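Local coordinates for aminodeoxyfutalosine deaminase (Deinococcus radiodurans, PDB 2IMR), which catalyses the zinc-dependent deamination of aminodeoxyfutalosine to futalosine, a step of menaquinone biosynthesis, at residues 192-195 with 196-200; 222-225 with 226-230; 359-363 with 364-368; 336-339 with 340-343. All coordinates share one frame; numbering follows the deposited sequence.

Contact 1 of 4, residues 192-195 with 196-200; sequences RTHL and ERWRR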
loop_
_atom_site.group_PDB
_atom_site.type_symbol
_atom_site.label_atom_id
_atom_site.label_comp_id
_atom_site.label_asym_id
_atom_site.label_seq_id
_atom_site.Cartn_x
_atom_site.Cartn_y
_atom_site.Cartn_z
ATOM N N ARG A 192 9.997 17.733 -10.623
ATOM C CA ARG A 192 10.938 18.217 -9.618
ATOM C C ARG A 192 10.512 19.572 -9.065
ATOM O O ARG A 192 10.568 19.797 -7.859
ATOM C CB ARG A 192 12.348 18.324 -10.208
ATOM C CG ARG A 192 13.396 18.799 -9.205
ATOM C CD ARG A 192 14.787 18.809 -9.825
ATOM N NE ARG A 192 14.817 19.617 -11.040
ATOM C CZ ARG A 192 15.848 19.678 -11.878
ATOM N NH1 ARG A 192 16.951 18.974 -11.640
ATOM N NH2 ARG A 192 15.773 20.442 -12.963
ATOM N N THR A 193 10.086 20.474 -9.946
ATOM C CA THR A 193 9.655 21.798 -9.515
ATOM C C THR A 193 8.539 21.692 -8.475
ATOM O O THR A 193 8.614 22.313 -7.415
ATOM C CB THR A 193 9.168 22.647 -10.712
ATOM O OG1 THR A 193 10.253 22.831 -11.630
ATOM C CG2 THR A 193 8.679 24.011 -10.239
ATOM N N HIS A 194 7.504 20.912 -8.781
ATOM C CA HIS A 194 6.390 20.720 -7.849
ATOM C C HIS A 194 6.896 20.140 -6.528
ATOM O O HIS A 194 6.536 20.611 -5.444
ATOM C CB HIS A 194 5.355 19.758 -8.442
ATOM C CG HIS A 194 4.427 20.389 -9.434
ATOM N ND1 HIS A 194 3.426 21.262 -9.064
ATOM C CD2 HIS A 194 4.336 20.259 -10.778
ATOM C CE1 HIS A 194 2.756 21.640 -10.139
ATOM N NE2 HIS A 194 3.288 21.045 -11.191
ATOM N N LEU A 195 7.717 19.099 -6.630
ATOM C CA LEU A 195 8.270 18.434 -5.459
ATOM C C LEU A 195 9.085 19.373 -4.571
ATOM O O LEU A 195 8.953 19.345 -3.345
ATOM C CB LEU A 195 9.132 17.244 -5.896
ATOM C CG LEU A 195 8.344 16.121 -6.582
ATOM C CD1 LEU A 195 9.290 15.099 -7.179
ATOM C CD2 LEU A 195 7.420 15.468 -5.572
ATOM N N GLU A 196 9.920 20.206 -5.185
ATOM C CA GLU A 196 10.744 21.136 -4.422
ATOM C C GLU A 196 9.865 22.126 -3.671
ATOM O O GLU A 196 10.169 22.510 -2.542
ATOM C CB GLU A 196 11.704 21.887 -5.351
ATOM C CG GLU A 196 12.647 20.973 -6.115
ATOM C CD GLU A 196 13.660 21.731 -6.951
ATOM O OE1 GLU A 196 13.260 22.681 -7.662
ATOM O OE2 GLU A 196 14.855 21.369 -6.905
ATOM N N ARG A 197 8.768 22.528 -4.303
ATOM C CA ARG A 197 7.837 23.469 -3.700
ATOM C C ARG A 197 7.154 22.828 -2.490
ATOM O O ARG A 197 7.116 23.406 -1.402
ATOM C CB ARG A 197 6.785 23.889 -4.735
ATOM C CG ARG A 197 5.974 25.112 -4.347
ATOM C CD ARG A 197 4.822 25.362 -5.313
ATOM N NE ARG A 197 3.773 24.355 -5.168
ATOM C CZ ARG A 197 2.559 24.446 -5.705
ATOM N NH1 ARG A 197 2.226 25.505 -6.434
ATOM N NH2 ARG A 197 1.674 23.478 -5.509
ATOM N N TRP A 198 6.627 21.622 -2.679
ATOM C CA TRP A 198 5.933 20.918 -1.608
ATOM C C TRP A 198 6.836 20.471 -0.462
ATOM O O TRP A 198 6.398 20.414 0.687
ATOM C CB TRP A 198 5.188 19.699 -2.166
ATOM C CG TRP A 198 4.019 20.051 -3.046
ATOM C CD1 TRP A 198 3.118 21.059 -2.849
ATOM C CD2 TRP A 198 3.610 19.376 -4.244
ATOM N NE1 TRP A 198 2.176 21.055 -3.850
ATOM C CE2 TRP A 198 2.453 20.032 -4.720
ATOM C CE3 TRP A 198 4.110 18.277 -4.960
ATOM C CZ2 TRP A 198 1.783 19.629 -5.884
ATOM C CZ3 TRP A 198 3.446 17.875 -6.120
ATOM C CH2 TRP A 198 2.291 18.554 -6.568
ATOM N N ARG A 199 8.091 20.154 -0.772
ATOM C CA ARG A 199 9.031 19.695 0.248
ATOM C C ARG A 199 9.183 20.720 1.373
ATOM O O ARG A 199 9.501 20.363 2.506
ATOM C CB ARG A 199 10.399 19.399 -0.382
ATOM C CG ARG A 199 11.289 18.494 0.468
ATOM C CD ARG A 199 10.632 17.134 0.671
ATOM N NE ARG A 199 11.411 16.223 1.508
ATOM C CZ ARG A 199 12.628 15.779 1.213
ATOM N NH1 ARG A 199 13.234 16.163 0.096
ATOM N NH2 ARG A 199 13.236 14.927 2.030
ATOM N N ARG A 200 8.940 21.987 1.056
ATOM C CA ARG A 200 9.043 23.065 2.039
ATOM C C ARG A 200 7.809 23.123 2.936
ATOM O O ARG A 200 7.863 23.653 4.048
ATOM C CB ARG A 200 9.199 24.410 1.328
ATOM C CG ARG A 200 10.358 24.470 0.353
ATOM C CD ARG A 200 10.175 25.608 -0.642
ATOM N NE ARG A 200 11.122 25.499 -1.748
ATOM C CZ ARG A 200 10.844 25.820 -3.009
ATOM N NH1 ARG A 200 9.639 26.275 -3.332
ATOM N NH2 ARG A 200 11.770 25.677 -3.951
#
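Helix 184-199, the crossover helix of the beta-alpha-beta unit formed with strands 170-176 and 206-212, brings H194 against W198 and R192 against E196, one turn apart in each case. The H194-W198 pair is a CH-pi contact: H194 CB sits over one face of the indole, 4.0 Å from the centroid of the W198 six-membered ring. H194 has CG anti to its carbonyl carbon (chi1 -80°), which sends the imidazole the same way as the W198 side chain; its plane is 26° from that of the indole, but with centroids 5.2 Å apart the rings barely overlap. The same helical turn is closed by the bond from W198 N to H194 O, 2.9 Å long. L195 adds a looser apolar touch, CD2 to W198 CE3 at 4.4 Å, and packs on L208 and L210. R192 and E196 run side by side; R192 CG lies 3.7 Å from E196 CD, whereas R192 NE and E196 OE2 are 4.5 Å apart, with the oxygen well out of the guanidinium plane. D160 also forms a salt bridge with R197. The chemistry therefore divides: the indole is held by a hydrogen bond to D160, by H194 CB over its face and by F174 edge-to-face, while R192 and E196 share a carbon contact and probably only a weak charge attraction.

Contact 2 of 4, residues 222-225 with 226-230; sequences LMRL and LSDYA
R224 and D228, one turn apart on helix 220-233, form a salt bridge, R224 NH2 to D228 OD2 at 2.7 Å. The arginine chain bends at chi3 (51°), which turns the guanidinium toward D228. The two charged planes stand 72° apart, so the groups do not pair flat; R224 NH2 makes the close approach, nearest D228 OD2 and with D228 OD1 at 3.1 Å. S227 turns its OG between its own backbone N and carbonyl carbon (chi1 55°), 3.0 Å from M223 O, to which it donates. That carbonyl also takes the backbone N-H of S227 at 2.9 Å; the two donors arrive from opposite faces of its plane. L222 and L226 make the apolar contact, L222 CG to L226 CD1 at 3.8 Å, their side chains crossing at a slant, with L222 CD1 lying against L226 CG. Both leucines are buried: L226 packs on L210 and P212 of strand 206-212, and L222 on V187 of helix 184-199. Y229 extends to the same helix, meeting F188 edge-to-face, while M223 and R224 reach L292 of helix 285-292.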
loop_
_atom_site.group_PDB
_atom_site.type_symbol
_atom_site.label_atom_id
_atom_site.label_comp_id
_atom_site.label_asym_id
_atom_site.label_seq_id
_atom_site.Cartn_x
_atom_site.Cartn_y
_atom_site.Cartn_z
ATOM N N LEU A 222 12.927 8.256 -17.705
ATOM C CA LEU A 222 12.206 8.987 -16.667
ATOM C C LEU A 222 12.200 8.209 -15.346
ATOM O O LEU A 222 12.282 8.799 -14.268
ATOM C CB LEU A 222 10.769 9.270 -17.123
ATOM C CG LEU A 222 9.855 10.008 -16.134
ATOM C CD1 LEU A 222 10.499 11.327 -15.716
ATOM C CD2 LEU A 222 8.497 10.245 -16.772
ATOM N N MET A 223 12.113 6.884 -15.432
ATOM C CA MET A 223 12.106 6.046 -14.234
ATOM C C MET A 223 13.406 6.214 -13.442
ATOM O O MET A 223 13.386 6.333 -12.216
ATOM C CB MET A 223 11.917 4.576 -14.617
ATOM C CG MET A 223 11.858 3.614 -13.426
ATOM S SD MET A 223 10.393 3.852 -12.388
ATOM C CE MET A 223 9.180 2.963 -13.345
ATOM N N ARG A 224 14.537 6.219 -14.141
ATOM C CA ARG A 224 15.822 6.388 -13.473
ATOM C C ARG A 224 16.015 7.802 -12.946
ATOM O O ARG A 224 16.598 7.992 -11.879
ATOM C CB ARG A 224 16.977 6.026 -14.410
ATOM C CG ARG A 224 17.169 4.534 -14.577
ATOM C CD ARG A 224 18.575 4.213 -15.070
ATOM N NE ARG A 224 19.620 4.859 -14.268
ATOM C CZ ARG A 224 19.677 4.843 -12.938
ATOM N NH1 ARG A 224 18.745 4.216 -12.233
ATOM N NH2 ARG A 224 20.681 5.446 -12.311
ATOM N N LEU A 225 15.537 8.797 -13.690
ATOM C CA LEU A 225 15.657 10.179 -13.239
ATOM C C LEU A 225 14.883 10.325 -11.938
ATOM O O LEU A 225 15.344 10.967 -10.993
ATOM C CB LEU A 225 15.085 11.151 -14.279
ATOM C CG LEU A 225 15.889 11.388 -15.560
ATOM C CD1 LEU A 225 15.134 12.349 -16.478
ATOM C CD2 LEU A 225 17.252 11.958 -15.198
ATOM N N LEU A 226 13.707 9.710 -11.890
ATOM C CA LEU A 226 12.865 9.788 -10.705
ATOM C C LEU A 226 13.443 9.028 -9.514
ATOM O O LEU A 226 13.505 9.566 -8.405
ATOM C CB LEU A 226 11.460 9.258 -11.014
ATOM C CG LEU A 226 10.644 10.039 -12.051
ATOM C CD1 LEU A 226 9.381 9.242 -12.418
ATOM C CD2 LEU A 226 10.286 11.420 -11.489
ATOM N N SER A 227 13.867 7.784 -9.728
ATOM C CA SER A 227 14.404 7.007 -8.616
ATOM C C SER A 227 15.705 7.598 -8.085
ATOM O O SER A 227 15.911 7.644 -6.872
ATOM C CB SER A 227 14.591 5.525 -9.000
ATOM O OG SER A 227 15.391 5.353 -10.154
ATOM N N ASP A 228 16.575 8.060 -8.981
ATOM C CA ASP A 228 17.838 8.661 -8.550
ATOM C C ASP A 228 17.557 9.929 -7.753
ATOM O O ASP A 228 18.166 10.165 -6.707
ATOM C CB ASP A 228 18.726 9.010 -9.750
ATOM C CG ASP A 228 19.340 7.787 -10.410
ATOM O OD1 ASP A 228 19.214 6.676 -9.857
ATOM O OD2 ASP A 228 19.961 7.939 -11.483
ATOM N N TYR A 229 16.636 10.746 -8.252
ATOM C CA TYR A 229 16.277 11.985 -7.573
ATOM C C TYR A 229 15.756 11.690 -6.171
ATOM O O TYR A 229 16.228 12.263 -5.191
ATOM C CB TYR A 229 15.204 12.738 -8.364
ATOM C CG TYR A 229 14.771 14.035 -7.717
ATOM C CD1 TYR A 229 15.614 15.149 -7.709
ATOM C CD2 TYR A 229 13.525 14.147 -7.095
ATOM C CE1 TYR A 229 15.229 16.344 -7.098
ATOM C CE2 TYR A 229 13.131 15.337 -6.479
ATOM C CZ TYR A 229 13.988 16.429 -6.486
ATOM O OH TYR A 229 13.603 17.603 -5.883
ATOM N N ALA A 230 14.788 10.782 -6.077
ATOM C CA ALA A 230 14.201 10.423 -4.787
ATOM C C ALA A 230 15.229 9.836 -3.824
ATOM O O ALA A 230 15.246 10.171 -2.638
ATOM C CB ALA A 230 13.055 9.430 -4.992
#

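Contact 3 of 4, residues 359-363 with 364-368; sequences GETLN and VREEV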
loop_
_atom_site.group_PDB
_atom_site.type_symbol
_atom_site.label_atom_id
_atom_site.label_comp_id
_atom_site.label_asym_id
_atom_site.label_seq_id
_atom_site.Cartn_x
_atom_site.Cartn_y
_atom_site.Cartn_z
ATOM N N GLY A 359 -11.107 -1.469 -4.520
ATOM C CA GLY A 359 -10.938 -2.021 -3.184
ATOM C C GLY A 359 -12.145 -1.979 -2.257
ATOM O O GLY A 359 -12.047 -2.383 -1.100
ATOM N N GLU A 360 -13.271 -1.482 -2.754
ATOM C CA GLU A 360 -14.501 -1.400 -1.966
ATOM C C GLU A 360 -14.502 -0.290 -0.918
ATOM O O GLU A 360 -15.327 0.627 -0.989
ATOM C CB GLU A 360 -14.792 -2.746 -1.283
ATOM C CG GLU A 360 -15.214 -3.852 -2.233
ATOM C CD GLU A 360 -15.532 -5.148 -1.505
ATOM O OE1 GLU A 360 -16.283 -5.110 -0.503
ATOM O OE2 GLU A 360 -15.038 -6.207 -1.937
ATOM N N THR A 361 -13.602 -0.378 0.060
ATOM C CA THR A 361 -13.519 0.634 1.118
ATOM C C THR A 361 -12.071 0.961 1.479
ATOM O O THR A 361 -11.147 0.275 1.051
ATOM C CB THR A 361 -14.209 0.169 2.415
ATOM O OG1 THR A 361 -13.358 -0.766 3.093
ATOM C CG2 THR A 361 -15.556 -0.488 2.104
ATOM N N LEU A 362 -11.896 2.003 2.288
ATOM C CA LEU A 362 -10.577 2.451 2.727
ATOM C C LEU A 362 -10.189 1.819 4.062
ATOM O O LEU A 362 -9.181 2.191 4.667
ATOM C CB LEU A 362 -10.568 3.978 2.869
ATOM C CG LEU A 362 -10.803 4.774 1.581
ATOM C CD1 LEU A 362 -10.868 6.263 1.886
ATOM C CD2 LEU A 362 -9.683 4.477 0.591
ATOM N N ASN A 363 -10.986 0.852 4.505
ATOM C CA ASN A 363 -10.763 0.178 5.783
ATOM C C ASN A 363 -9.900 -1.080 5.669
ATOM O O ASN A 363 -10.388 -2.137 5.279
ATOM C CB ASN A 363 -12.115 -0.190 6.401
ATOM C CG ASN A 363 -11.991 -0.657 7.829
ATOM O OD1 ASN A 363 -10.884 -0.854 8.333
ATOM N ND2 ASN A 363 -13.130 -0.837 8.497
ATOM N N VAL A 364 -8.628 -0.968 6.039
ATOM C CA VAL A 364 -7.701 -2.101 5.967
ATOM C C VAL A 364 -8.088 -3.285 6.855
ATOM O O VAL A 364 -7.648 -4.409 6.618
ATOM C CB VAL A 364 -6.249 -1.653 6.303
ATOM C CG1 VAL A 364 -5.338 -2.867 6.494
ATOM C CG2 VAL A 364 -5.711 -0.800 5.170
ATOM N N ARG A 365 -8.913 -3.051 7.874
ATOM C CA ARG A 365 -9.329 -4.157 8.737
ATOM C C ARG A 365 -10.025 -5.203 7.870
ATOM O O ARG A 365 -9.961 -6.404 8.136
ATOM C CB ARG A 365 -10.302 -3.670 9.820
ATOM C CG ARG A 365 -9.736 -2.586 10.723
ATOM C CD ARG A 365 -10.780 -2.154 11.738
ATOM N NE ARG A 365 -10.322 -1.081 12.613
ATOM C CZ ARG A 365 -10.058 0.158 12.211
ATOM N NH1 ARG A 365 -10.198 0.495 10.936
ATOM N NH2 ARG A 365 -9.670 1.071 13.091
ATOM N N GLU A 366 -10.691 -4.732 6.826
ATOM C CA GLU A 366 -11.404 -5.612 5.920
ATOM C C GLU A 366 -10.462 -6.394 5.005
ATOM O O GLU A 366 -10.803 -7.483 4.541
ATOM C CB GLU A 366 -12.424 -4.790 5.125
ATOM C CG GLU A 366 -13.629 -4.406 6.000
ATOM C CD GLU A 366 -14.475 -3.275 5.444
ATOM O OE1 GLU A 366 -14.391 -2.981 4.238
ATOM O OE2 GLU A 366 -15.245 -2.682 6.227
ATOM N N GLU A 367 -9.275 -5.850 4.763
ATOM C CA GLU A 367 -8.296 -6.537 3.926
ATOM C C GLU A 367 -7.685 -7.671 4.734
ATOM O O GLU A 367 -7.305 -8.700 4.186
ATOM C CB GLU A 367 -7.192 -5.576 3.476
ATOM C CG GLU A 367 -7.677 -4.427 2.593
ATOM C CD GLU A 367 -8.276 -4.887 1.270
ATOM O OE1 GLU A 367 -8.064 -6.055 0.881
ATOM O OE2 GLU A 367 -8.950 -4.062 0.609
ATOM N N VAL A 368 -7.587 -7.473 6.047
ATOM C CA VAL A 368 -7.038 -8.497 6.926
ATOM C C VAL A 368 -7.970 -9.703 6.882
ATOM O O VAL A 368 -7.528 -10.843 6.752
ATOM C CB VAL A 368 -6.914 -7.977 8.382
ATOM C CG1 VAL A 368 -6.606 -9.132 9.339
ATOM C CG2 VAL A 368 -5.808 -6.931 8.459
HETATM O O HOH W 1 -7.616 1.591 6.928
HETATM O O HOH W 2 -15.645 -0.078 6.571
#
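N363 and R365 meet through a single oxygen at the start of helix 365-374. N363 OD1 accepts from R365 N at 3.0 Å, a capping bond, and from R365 NH1, also at 3.0 Å. The two donors approach from opposite faces of the amide plane, each well out of it; on the arginine side, OD1 lies only 2° out of the guanidinium plane. N363 places CG anti to the backbone N (chi1 -169°), which carries the amide forward along the chain to these donors. Its backbone O takes E366 N at 3.0 Å. E366 in turn reaches back across the turn, where OE1 receives the T361 hydroxyl at 2.7 Å from above the carboxylate plane. Since T361 OG1 also accepts from N363 N at 3.2 Å, an ST turn, that hydroxyl ties the approach loop to the first helical turn. Water 2 joins N363 ND2 to E366 OE2, and water 1 links L362 O to V364 N. In the second shell, R327 bridges to E366 OE1 and E367 OE2 and donates to T361 OG1, while R365 NH2 bonds to L144 O and its guanidinium makes a cation-pi contact with W414. The polar network probably holds the loop after G359, close to the zinc ligand D354. With R327 between them, the two glutamates are probably stabilised as carboxylates.

Contact 4 of 4, residues 336-339 with 340-343; sequences TFDW and PAFA
The chain enters helix 339-344 through D338, the N-cap residue and centre of an inverse gamma turn, with F342 N bonded to D338 O at 3.1 Å and A343 N to W339 O at 2.8 Å. The D338 side chain has CG anti to the backbone N (chi1 -162°), which turns the carboxylate toward the first helical turn. There OD1 accepts from A341 N at 3.1 Å, the donor lying 62° out of the carboxylate plane. P340 CG approaches the same oxygen to 3.2 Å, and A341 CB lies against the carboxyl carbon. Before the cap, F337 swings its ring across to F342. The rings form an offset stack, centroids 4.6 Å apart and planes at 27°; F337 CE1 sits over one face of the F342 ring, toward its rim, 3.4 Å from F342 CD2. W339 presents the edge of its indole to A343, CD1 to CB at 4.0 Å. F337 and F342 pack on V322 of strand 322-324; W339 packs on V349 and L351 of strand 349-351 and on V382 of helix 380-395. The arrangement is an aspartate N-cap, with F337, W339 and F342 packing the short helix against strands 322-324 and 349-351 of the amidohydrolase barrel.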
loop_
_atom_site.group_PDB
_atom_site.type_symbol
_atom_site.label_atom_id
_atom_site.label_comp_id
_atom_site.label_asym_id
_atom_site.label_seq_id
_atom_site.Cartn_x
_atom_site.Cartn_y
_atom_site.Cartn_z
ATOM N N THR A 336 -3.604 -13.822 -7.440
ATOM C CA THR A 336 -3.411 -13.635 -6.008
ATOM C C THR A 336 -1.948 -13.475 -5.596
ATOM O O THR A 336 -1.098 -14.267 -5.989
ATOM C CB THR A 336 -4.025 -14.825 -5.229
ATOM O OG1 THR A 336 -5.409 -14.953 -5.577
ATOM C CG2 THR A 336 -3.908 -14.612 -3.728
ATOM N N PHE A 337 -1.677 -12.427 -4.819
ATOM C CA PHE A 337 -0.340 -12.131 -4.298
ATOM C C PHE A 337 0.128 -13.349 -3.502
ATOM O O PHE A 337 -0.597 -13.842 -2.641
ATOM C CB PHE A 337 -0.421 -10.905 -3.376
ATOM C CG PHE A 337 0.852 -10.597 -2.634
ATOM C CD1 PHE A 337 1.976 -10.127 -3.307
ATOM C CD2 PHE A 337 0.910 -10.737 -1.246
ATOM C CE1 PHE A 337 3.135 -9.796 -2.615
ATOM C CE2 PHE A 337 2.065 -10.409 -0.543
ATOM C CZ PHE A 337 3.184 -9.935 -1.229
ATOM N N ASP A 338 1.334 -13.828 -3.784
ATOM C CA ASP A 338 1.856 -14.995 -3.073
ATOM C C ASP A 338 2.488 -14.556 -1.755
ATOM O O ASP A 338 3.708 -14.497 -1.629
ATOM C CB ASP A 338 2.902 -15.716 -3.931
ATOM C CG ASP A 338 3.162 -17.135 -3.457
ATOM O OD1 ASP A 338 2.906 -17.416 -2.269
ATOM O OD2 ASP A 338 3.624 -17.961 -4.267
ATOM N N TRP A 339 1.658 -14.244 -0.765
ATOM C CA TRP A 339 2.183 -13.791 0.514
ATOM C C TRP A 339 3.124 -14.818 1.148
ATOM O O TRP A 339 4.215 -14.471 1.600
ATOM C CB TRP A 339 1.039 -13.469 1.482
ATOM C CG TRP A 339 1.449 -12.585 2.628
ATOM C CD1 TRP A 339 2.618 -12.639 3.336
ATOM C CD2 TRP A 339 0.664 -11.550 3.232
ATOM N NE1 TRP A 339 2.607 -11.706 4.344
ATOM C CE2 TRP A 339 1.420 -11.023 4.303
ATOM C CE3 TRP A 339 -0.607 -11.019 2.974
ATOM C CZ2 TRP A 339 0.947 -9.989 5.116
ATOM C CZ3 TRP A 339 -1.080 -9.992 3.781
ATOM C CH2 TRP A 339 -0.303 -9.486 4.841
ATOM N N PRO A 340 2.717 -16.096 1.197
ATOM C CA PRO A 340 3.637 -17.061 1.813
ATOM C C PRO A 340 5.036 -17.086 1.195
ATOM O O PRO A 340 6.031 -17.236 1.912
ATOM C CB PRO A 340 2.894 -18.397 1.688
ATOM C CG PRO A 340 1.849 -18.154 0.636
ATOM C CD PRO A 340 1.438 -16.728 0.841
ATOM N N ALA A 341 5.118 -16.921 -0.123
ATOM C CA ALA A 341 6.408 -16.919 -0.810
ATOM C C ALA A 341 7.230 -15.693 -0.408
ATOM O O ALA A 341 8.433 -15.791 -0.168
ATOM C CB ALA A 341 6.197 -16.945 -2.321
ATOM N N PHE A 342 6.578 -14.536 -0.334
ATOM C CA PHE A 342 7.262 -13.307 0.049
ATOM C C PHE A 342 7.691 -13.355 1.515
ATOM O O PHE A 342 8.780 -12.899 1.871
ATOM C CB PHE A 342 6.355 -12.099 -0.201
ATOM C CG PHE A 342 6.402 -11.588 -1.619
ATOM C CD1 PHE A 342 7.282 -10.567 -1.973
ATOM C CD2 PHE A 342 5.581 -12.133 -2.600
ATOM C CE1 PHE A 342 7.343 -10.096 -3.293
ATOM C CE2 PHE A 342 5.633 -11.670 -3.920
ATOM C CZ PHE A 342 6.516 -10.649 -4.264
ATOM N N ALA A 343 6.830 -13.911 2.359
ATOM C CA ALA A 343 7.126 -14.025 3.782
ATOM C C ALA A 343 8.344 -14.928 3.983
ATOM O O ALA A 343 9.253 -14.603 4.746
ATOM C CB ALA A 343 5.928 -14.595 4.514
#

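How the contacts relate
Along the chain the order is contact 1, contact 2, contact 4, contact 3, all within the amidohydrolase TIM-barrel domain. Contacts 1 and 2 lie on successive helices, 184-199 and 220-233, that precede and follow strand 206-212 in the chain and both pack on it; their centres are 15 Å apart, and they touch where R192, L195 and E196 meet Y229. Contacts 3 and 4, both at helix starts, pack on the other parallel sheet, where each touches strand 349-351; their centres are 18 Å apart and nearest atoms about 6 Å apart. Contact 3 lies across the chain's centre from contacts 1 and 2, about 31 Å from each between centres. Helices thus pack on both halves of the barrel that carries the zinc site.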